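Local coordinates for malonyl acyl carrier protein transacylase (Streptococcus pneumoniae, PDB 3IM8) that probably transfers the malonyl group from malonyl-CoA to the holo acyl carrier protein, giving malonyl-ACP for fatty acid synthesis, at residues 146-151 and 174-179; 124-129 and 191-196. One frame throughout, in Å; residues are numbered along the deposited sequence.

Contact 1: 146-151 and 174-179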
loop_
_atom_site.group_PDB
_atom_site.type_symbol
_atom_site.label_atom_id
_atom_site.label_comp_id
_atom_site.label_asym_id
_atom_site.label_seq_id
_atom_site.Cartn_x
_atom_site.Cartn_y
_atom_site.Cartn_z
ATOM N N GLN A 146 -13.748 2.729 -19.870
ATOM C CA GLN A 146 -14.999 2.067 -20.204
ATOM C C GLN A 146 -15.148 1.749 -21.690
ATOM O O GLN A 146 -15.347 0.570 -22.020
ATOM C CB GLN A 146 -16.210 2.792 -19.589
ATOM C CG GLN A 146 -16.490 2.158 -18.201
ATOM C CD GLN A 146 -17.163 3.104 -17.234
ATOM O OE1 GLN A 146 -17.777 4.099 -17.659
ATOM N NE2 GLN A 146 -17.056 2.806 -15.907
ATOM N N LYS A 147 -15.003 2.741 -22.573
ATOM C CA LYS A 147 -14.999 2.478 -24.023
ATOM C C LYS A 147 -13.986 1.389 -24.409
ATOM O O LYS A 147 -14.283 0.481 -25.181
ATOM C CB LYS A 147 -14.673 3.745 -24.794
ATOM C CG LYS A 147 -15.090 3.690 -26.267
ATOM C CD LYS A 147 -15.012 5.086 -26.895
ATOM C CE LYS A 147 -15.910 6.165 -26.177
ATOM N NZ LYS A 147 -15.430 7.613 -26.289
ATOM N N ALA A 148 -12.789 1.470 -23.832
ATOM C CA ALA A 148 -11.711 0.534 -24.164
ATOM C C ALA A 148 -11.925 -0.889 -23.672
ATOM O O ALA A 148 -11.283 -1.781 -24.198
ATOM C CB ALA A 148 -10.373 1.059 -23.640
ATOM N N SER A 149 -12.822 -1.083 -22.680
ATOM C CA SER A 149 -13.064 -2.403 -22.008
ATOM C C SER A 149 -13.650 -3.505 -22.870
ATOM O O SER A 149 -13.613 -4.705 -22.521
ATOM C CB SER A 149 -13.952 -2.252 -20.755
ATOM O OG SER A 149 -13.290 -1.546 -19.733
ATOM N N GLU A 150 -14.201 -3.103 -23.997
ATOM C CA GLU A 150 -14.657 -4.044 -24.983
ATOM C C GLU A 150 -13.497 -4.889 -25.490
ATOM O O GLU A 150 -13.655 -6.093 -25.847
ATOM C CB GLU A 150 -15.217 -3.258 -26.139
ATOM C CG GLU A 150 -15.596 -4.155 -27.271
ATOM C CD GLU A 150 -16.266 -3.408 -28.386
ATOM O OE1 GLU A 150 -15.623 -2.503 -28.985
ATOM O OE2 GLU A 150 -17.434 -3.752 -28.631
ATOM N N LEU A 151 -12.337 -4.243 -25.539
ATOM C CA LEU A 151 -11.125 -4.870 -26.026
ATOM C C LEU A 151 -10.381 -5.730 -24.974
ATOM O O LEU A 151 -9.346 -6.278 -25.293
ATOM C CB LEU A 151 -10.217 -3.772 -26.628
ATOM C CG LEU A 151 -10.592 -3.230 -28.019
ATOM C CD1 LEU A 151 -11.992 -2.683 -28.151
ATOM C CD2 LEU A 151 -9.593 -2.178 -28.446
ATOM N N VAL A 174 -5.270 -1.597 -22.605
ATOM C CA VAL A 174 -4.719 -0.357 -22.024
ATOM C C VAL A 174 -4.218 0.633 -23.097
ATOM O O VAL A 174 -4.361 1.854 -22.930
ATOM C CB VAL A 174 -3.637 -0.632 -20.945
ATOM C CG1 VAL A 174 -2.828 0.675 -20.652
ATOM C CG2 VAL A 174 -4.290 -1.185 -19.625
ATOM N N ASP A 175 -3.602 0.093 -24.168
ATOM C CA ASP A 175 -3.181 0.883 -25.354
ATOM C C ASP A 175 -4.391 1.597 -25.955
ATOM O O ASP A 175 -4.269 2.754 -26.362
ATOM C CB ASP A 175 -2.505 0.005 -26.441
ATOM C CG ASP A 175 -1.077 -0.448 -26.059
ATOM O OD1 ASP A 175 -0.428 0.241 -25.238
ATOM O OD2 ASP A 175 -0.618 -1.498 -26.580
ATOM N N ARG A 176 -5.553 0.936 -26.022
ATOM C CA ARG A 176 -6.770 1.548 -26.604
ATOM C C ARG A 176 -7.228 2.688 -25.692
ATOM O O ARG A 176 -7.510 3.813 -26.174
ATOM C CB ARG A 176 -7.868 0.463 -26.883
ATOM C CG ARG A 176 -9.257 0.905 -27.503
ATOM C CD ARG A 176 -9.303 1.652 -28.906
ATOM N NE ARG A 176 -10.668 2.242 -29.124
ATOM C CZ ARG A 176 -10.958 3.378 -29.790
ATOM N NH1 ARG A 176 -10.008 4.105 -30.356
ATOM N NH2 ARG A 176 -12.223 3.790 -29.901
ATOM N N ALA A 177 -7.251 2.430 -24.370
ATOM C CA ALA A 177 -7.489 3.480 -23.356
ATOM C C ALA A 177 -6.636 4.758 -23.475
ATOM O O ALA A 177 -7.176 5.838 -23.404
ATOM C CB ALA A 177 -7.365 2.893 -21.955
ATOM N N VAL A 178 -5.310 4.661 -23.619
ATOM C CA VAL A 178 -4.472 5.885 -23.747
ATOM C C VAL A 178 -4.708 6.617 -25.063
ATOM O O VAL A 178 -4.665 7.840 -25.113
ATOM C CB VAL A 178 -2.905 5.671 -23.534
ATOM C CG1 VAL A 178 -2.570 5.299 -22.079
ATOM C CG2 VAL A 178 -2.301 4.680 -24.493
ATOM N N GLU A 179 -4.999 5.855 -26.120
ATOM C CA GLU A 179 -5.350 6.445 -27.425
ATOM C C GLU A 179 -6.588 7.278 -27.207
ATOM O O GLU A 179 -6.669 8.439 -27.632
ATOM C CB GLU A 179 -5.603 5.331 -28.452
ATOM C CG GLU A 179 -6.152 5.804 -29.817
ATOM C CD GLU A 179 -6.659 4.655 -30.662
ATOM O OE1 GLU A 179 -5.845 3.731 -30.916
ATOM O OE2 GLU A 179 -7.867 4.666 -31.070
#
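Ala148 and Ala177 mark the closest backbone approach of 146-151 to 174-179, their CA atoms 5.2 Å apart, where the C-terminal part of helix 138-148 meets helix 171-184. The small side chains allow this approach. Ala148 points its CB at the other helix and sets it 3.5 Å from Ala177 N. The two methyl groups also touch, Ala148 CB to Ala177 CB at 3.9 Å. Both alanines are buried, and both also rest on Val154 of strand 154-161.

Further out, Leu151 and Arg176 cross obliquely. Arg176 has CG anti to its backbone N (chi1 180°), and its chain then bends at chi2 (59°). The aliphatic part of the arginine, CB to CD, lies against a single leucine methyl, CD2. The closest pair, Leu151 CD2 to Arg176 CG at 3.2 Å, is short for two carbons, so its exact length is doubtful. Arg176 CG also touches Ala148 CB at 4.0 Å and so joins the inner and outer parts of the contact. Lys147 touches only loosely, its CD 4.3 Å from Arg176 NH2.

One end of the guanidinium, NH1, meets Glu179 of its own helix. Glu179 lies at the guanidinium edge, in plane, and forms a salt bridge with Arg176 NH1, although the refined length is too short to trust. Glu179 may offset part of the arginine's charge. No hydrogen bond or salt bridge links the two segments. Cohesion between them is therefore apolar: methyl groups inside, and the carbon chain of an arginine outside.

Contact 2: 124-129 and 191-196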
loop_
_atom_site.group_PDB
_atom_site.type_symbol
_atom_site.label_atom_id
_atom_site.label_comp_id
_atom_site.label_asym_id
_atom_site.label_seq_id
_atom_site.Cartn_x
_atom_site.Cartn_y
_atom_site.Cartn_z
ATOM N N PRO A 124 2.114 -11.767 -13.215
ATOM C CA PRO A 124 3.583 -11.531 -13.001
ATOM C C PRO A 124 4.014 -10.062 -13.281
ATOM O O PRO A 124 3.300 -9.322 -14.002
ATOM C CB PRO A 124 4.274 -12.570 -13.939
ATOM C CG PRO A 124 3.178 -13.640 -14.225
ATOM C CD PRO A 124 1.859 -12.836 -14.220
ATOM N N ALA A 125 5.170 -9.667 -12.731
ATOM C CA ALA A 125 5.620 -8.255 -12.704
ATOM C C ALA A 125 5.775 -7.597 -14.072
ATOM O O ALA A 125 5.611 -6.361 -14.205
ATOM C CB ALA A 125 6.924 -8.105 -11.914
ATOM N N ASP A 126 6.059 -8.408 -15.083
ATOM C CA ASP A 126 6.215 -7.867 -16.425
ATOM C C ASP A 126 4.954 -8.010 -17.289
ATOM O O ASP A 126 4.954 -7.500 -18.400
ATOM C CB ASP A 126 7.434 -8.519 -17.141
ATOM C CG ASP A 126 7.898 -7.733 -18.409
ATOM O OD1 ASP A 126 8.222 -8.417 -19.402
ATOM O OD2 ASP A 126 7.934 -6.466 -18.430
ATOM N N SER A 127 3.896 -8.682 -16.806
ATOM C CA SER A 127 2.666 -8.916 -17.629
ATOM C C SER A 127 1.745 -7.656 -17.655
ATOM O O SER A 127 1.995 -6.696 -16.910
ATOM C CB SER A 127 1.923 -10.169 -17.137
ATOM O OG SER A 127 1.435 -9.961 -15.824
ATOM N N GLY A 128 0.718 -7.633 -18.508
ATOM C CA GLY A 128 -0.171 -6.453 -18.660
ATOM C C GLY A 128 0.456 -5.042 -18.747
ATOM O O GLY A 128 1.606 -4.890 -19.106
ATOM N N LYS A 129 -0.290 -3.990 -18.433
ATOM C CA LYS A 129 0.260 -2.646 -18.607
ATOM C C LYS A 129 -0.342 -1.722 -17.529
ATOM O O LYS A 129 -1.389 -2.045 -16.986
ATOM C CB LYS A 129 0.015 -2.137 -20.049
ATOM C CG LYS A 129 0.715 -0.782 -20.400
ATOM C CD LYS A 129 1.034 -0.506 -21.893
ATOM C CE LYS A 129 1.546 0.973 -22.018
ATOM N NZ LYS A 129 2.286 1.407 -23.264
ATOM N N PRO A 191 3.859 5.525 -18.988
ATOM C CA PRO A 191 3.940 4.076 -18.764
ATOM C C PRO A 191 4.781 3.712 -17.533
ATOM O O PRO A 191 5.792 4.351 -17.251
ATOM C CB PRO A 191 4.599 3.545 -20.044
ATOM C CG PRO A 191 4.249 4.552 -21.110
ATOM C CD PRO A 191 4.338 5.885 -20.338
ATOM N N LEU A 192 4.353 2.685 -16.804
ATOM C CA LEU A 192 5.025 2.256 -15.590
ATOM C C LEU A 192 5.479 0.785 -15.674
ATOM O O LEU A 192 4.714 -0.058 -16.149
ATOM C CB LEU A 192 4.086 2.447 -14.389
ATOM C CG LEU A 192 3.386 3.771 -14.109
ATOM C CD1 LEU A 192 2.609 3.632 -12.807
ATOM C CD2 LEU A 192 4.333 4.960 -14.031
ATOM N N LYS A 193 6.699 0.473 -15.217
ATOM C CA LYS A 193 7.172 -0.921 -15.132
ATOM C C LYS A 193 7.426 -1.376 -13.667
ATOM O O LYS A 193 8.588 -1.644 -13.270
ATOM C CB LYS A 193 8.420 -1.157 -16.032
ATOM C CG LYS A 193 8.138 -1.380 -17.535
ATOM C CD LYS A 193 7.456 -2.774 -17.803
ATOM C CE LYS A 193 7.016 -2.905 -19.284
ATOM N NZ LYS A 193 6.152 -4.133 -19.613
ATOM N N VAL A 194 6.333 -1.509 -12.887
ATOM C CA VAL A 194 6.386 -1.650 -11.413
ATOM C C VAL A 194 5.879 -3.033 -10.929
ATOM O O VAL A 194 6.453 -3.633 -10.012
ATOM C CB VAL A 194 5.626 -0.456 -10.722
ATOM C CG1 VAL A 194 5.406 -0.669 -9.196
ATOM C CG2 VAL A 194 6.376 0.882 -10.965
ATOM N N SER A 195 4.824 -3.543 -11.554
ATOM C CA SER A 195 4.176 -4.787 -11.106
ATOM C C SER A 195 3.174 -5.270 -12.153
ATOM O O SER A 195 2.908 -4.560 -13.175
ATOM C CB SER A 195 3.440 -4.583 -9.767
ATOM O OG SER A 195 2.422 -3.589 -9.898
ATOM N N GLY A 196 2.613 -6.455 -11.916
ATOM C CA GLY A 196 1.484 -6.899 -12.704
ATOM C C GLY A 196 0.325 -5.901 -12.620
ATOM O O GLY A 196 0.350 -4.972 -11.784
HETATM O O HOH W 1 1.105 -4.026 -15.230
#
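Ala125 and Ser195 bring their backbones together, CA to CA 4.1 Å, and the tight part of the contact is almost all main chain. Pro124 O lies 3.3 Å from Gly196 CA, and Ala125 CA lies 3.6 Å from Gly196 N. Gly196 has no side chain to hold the turn off.

That turn, type I, runs from Pro124 to Ser127. Two donors of Ser127 grip Pro124 O: the backbone N and, at 2.7 Å, OG. The hydroxyl approaches tilted only 16° from the carbonyl plane. A water donates to Ser195 O at 2.8 Å and to Ser127 O at 3.3 Å, bridging the two backbones.

The outer side is looser and exposed. There Lys193 NZ makes a salt bridge and hydrogen bond to Asp126 OD2 at 3.2 Å, coming from above the carboxylate plane, 42° out of it. The bend at chi2 (-71°) in Lys193 puts CD on the side of Asp126 OD2. Lys129 NZ passes Pro191 CG without close packing.

One segment runs from the loop after helix 105-122 into strand 129-134; the other leaves the end of strand 188-191. Such paired linkers join the large subdomain to the small ferredoxin-like one in FabD transacylases.

How the contacts relate
Contact 1 and contact 2 have centres about 17 Å apart and lie on the same side of the chain's centre. Contact 1 pairs the two helices of the ferredoxin-like subdomain; contact 2 pairs the chain's way into that subdomain with its way out. Lys129 connects them: its CG packs on Val174 CG1 at 3.8 Å, and its NZ forms a long, weak ion pair with Asp175 OD1 at 3.6 Å. Contact 2 is near the predicted active site. The side chain of Ser195 is about 7 Å from that of His199, about 8 Å from that of Ser90 and about 5 Å from a bound acetate, probably from the crystallisation liquor. Contact 1 lies away from these residues.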